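PDB 1W55: bifunctional enzyme IspD/IspF from Campylobacter jejuni, which catalyses two steps of isoprenoid precursor synthesis, transferring CMP from CTP to methylerythritol phosphate and, in a second domain, cyclising the phosphorylated product with release of CMP. Local coordinates for residues I111-K116 / W181-E186. Residues are numbered along the deposited sequence; the frame is centred on the assembly and turned at random.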
# COMPACT_ATOMS: atom_id res chain seq x y z
N ILE A 111 -3.85 -7.09 -33.77
CA ILE A 111 -5.09 -7.51 -34.41
C ILE A 111 -5.66 -6.43 -35.35
O ILE A 111 -6.11 -6.75 -36.46
CB ILE A 111 -6.10 -7.99 -33.33
CG1 ILE A 111 -6.08 -9.52 -33.24
CG2 ILE A 111 -7.51 -7.44 -33.56
CD1 ILE A 111 -6.49 -10.24 -34.54
N GLU A 112 -5.61 -5.17 -34.93
CA GLU A 112 -6.11 -4.05 -35.74
C GLU A 112 -5.33 -3.83 -37.04
O GLU A 112 -5.79 -3.13 -37.93
CB GLU A 112 -6.17 -2.76 -34.91
CG GLU A 112 -4.82 -2.18 -34.51
CD GLU A 112 -4.90 -0.81 -33.86
OE1 GLU A 112 -4.27 0.13 -34.38
OE2 GLU A 112 -5.59 -0.68 -32.81
N ASN A 113 -4.15 -4.44 -37.13
CA ASN A 113 -3.28 -4.31 -38.30
C ASN A 113 -3.17 -5.58 -39.13
O ASN A 113 -2.32 -5.69 -40.02
CB ASN A 113 -1.90 -3.82 -37.88
CG ASN A 113 -1.93 -2.39 -37.41
OD1 ASN A 113 -2.11 -1.46 -38.20
ND2 ASN A 113 -1.77 -2.19 -36.10
N LEU A 114 -4.08 -6.52 -38.87
CA LEU A 114 -4.08 -7.84 -39.49
C LEU A 114 -3.93 -7.87 -41.01
O LEU A 114 -3.22 -8.74 -41.54
CB LEU A 114 -5.35 -8.60 -39.08
CG LEU A 114 -5.36 -10.12 -39.22
CD1 LEU A 114 -4.09 -10.72 -38.65
CD2 LEU A 114 -6.59 -10.70 -38.56
N ASP A 115 -4.59 -6.95 -41.71
CA ASP A 115 -4.62 -6.97 -43.17
C ASP A 115 -3.48 -6.20 -43.84
O ASP A 115 -3.35 -6.23 -45.07
CB ASP A 115 -5.98 -6.47 -43.69
CG ASP A 115 -7.15 -7.31 -43.20
OD1 ASP A 115 -7.08 -8.56 -43.29
OD2 ASP A 115 -8.18 -6.81 -42.70
N LYS A 116 -2.65 -5.54 -43.05
CA LYS A 116 -1.57 -4.70 -43.58
C LYS A 116 -0.39 -5.47 -44.20
O LYS A 116 0.35 -4.91 -45.01
CB LYS A 116 -1.05 -3.73 -42.51
CG LYS A 116 -2.08 -2.70 -42.04
CD LYS A 116 -1.55 -1.27 -42.13
CE LYS A 116 -2.64 -0.23 -41.83
NZ LYS A 116 -3.50 -0.56 -40.65
N TRP A 181 4.59 -6.11 -41.02
CA TRP A 181 4.12 -4.89 -40.38
C TRP A 181 4.65 -4.84 -38.94
O TRP A 181 4.41 -5.76 -38.14
CB TRP A 181 2.59 -4.80 -40.42
CG TRP A 181 2.06 -3.47 -39.97
CD1 TRP A 181 1.55 -3.16 -38.74
CD2 TRP A 181 2.02 -2.26 -40.73
NE1 TRP A 181 1.18 -1.84 -38.69
CE2 TRP A 181 1.46 -1.26 -39.90
CE3 TRP A 181 2.39 -1.91 -42.04
CZ2 TRP A 181 1.26 0.07 -40.33
CZ3 TRP A 181 2.20 -0.59 -42.47
CH2 TRP A 181 1.64 0.38 -41.61
N PHE A 182 5.38 -3.78 -38.62
CA PHE A 182 5.94 -3.59 -37.28
C PHE A 182 5.03 -2.72 -36.42
O PHE A 182 4.61 -1.63 -36.82
CB PHE A 182 7.35 -3.00 -37.35
CG PHE A 182 8.33 -3.88 -38.08
CD1 PHE A 182 8.62 -3.66 -39.43
CD2 PHE A 182 8.96 -4.94 -37.42
CE1 PHE A 182 9.52 -4.47 -40.12
CE2 PHE A 182 9.86 -5.76 -38.10
CZ PHE A 182 10.14 -5.52 -39.46
N VAL A 183 4.73 -3.22 -35.22
CA VAL A 183 3.86 -2.53 -34.28
C VAL A 183 4.74 -2.24 -33.06
O VAL A 183 5.65 -3.01 -32.77
CB VAL A 183 2.64 -3.45 -33.95
CG1 VAL A 183 2.37 -3.56 -32.46
CG2 VAL A 183 1.42 -3.00 -34.71
N GLU A 184 4.51 -1.12 -32.37
CA GLU A 184 5.32 -0.81 -31.18
C GLU A 184 5.16 -1.90 -30.11
O GLU A 184 4.05 -2.35 -29.83
CB GLU A 184 4.97 0.59 -30.63
CG GLU A 184 5.48 0.89 -29.21
CD GLU A 184 6.95 1.32 -29.14
OE1 GLU A 184 7.66 1.32 -30.17
OE2 GLU A 184 7.39 1.69 -28.04
N GLY A 185 6.28 -2.35 -29.55
CA GLY A 185 6.27 -3.38 -28.52
C GLY A 185 6.05 -2.84 -27.12
O GLY A 185 5.59 -1.71 -26.95
N GLU A 186 6.39 -3.63 -26.10
CA GLU A 186 6.18 -3.23 -24.71
C GLU A 186 7.10 -4.00 -23.78
O GLU A 186 7.41 -5.18 -24.02
CB GLU A 186 4.72 -3.44 -24.28
CG GLU A 186 4.24 -4.89 -24.39
CD GLU A 186 2.84 -5.13 -23.83
OE1 GLU A 186 2.07 -4.16 -23.61
OE2 GLU A 186 2.50 -6.32 -23.63
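The indole of Trp181 receives Lys116 over one face: CD of the lysine stands 3.5 Å from the centroid of the six-membered ring, only 9° off the ring normal, a CH-pi contact. CB of Lys116 adds to it near the ring fusion, 3.8 Å from Trp181 CD2. Asn113 meets the pyrrole part, its amide plane inclined 29° to the indole, with CB 3.6 Å from Trp181 CD1 and OD1 3.3 Å from Trp181 NE1. Bends at chi2 and chi4 let the lysine run over the ring and then turn its ammonium to Asn113, where NZ donates to OD1 at 3.0 Å. The other end of the amide, ND2, bonds to the carbonyl of Arg109 in helix 104-111 and rests 3.6 Å from CG2 of Val183. Tryptophan offers a broad flat face to methylenes, lysine a long greasy chain with a polar end, and valine a compact branched group that also touches Leu106 of the helix. Trp181 and Val183 lie on strand 180-184, parallel to strand 119-124; residues 112-116 belong to the link from helix 104-111 to that strand, so the contact packs a helix-to-strand connection against the sheet of the cytidylyltransferase domain. Asparagine suits its buried place because it accepts at one end and donates at the other: the two bonds fix the amide's rotation, and the lysine ammonium probably polarises its carbonyl.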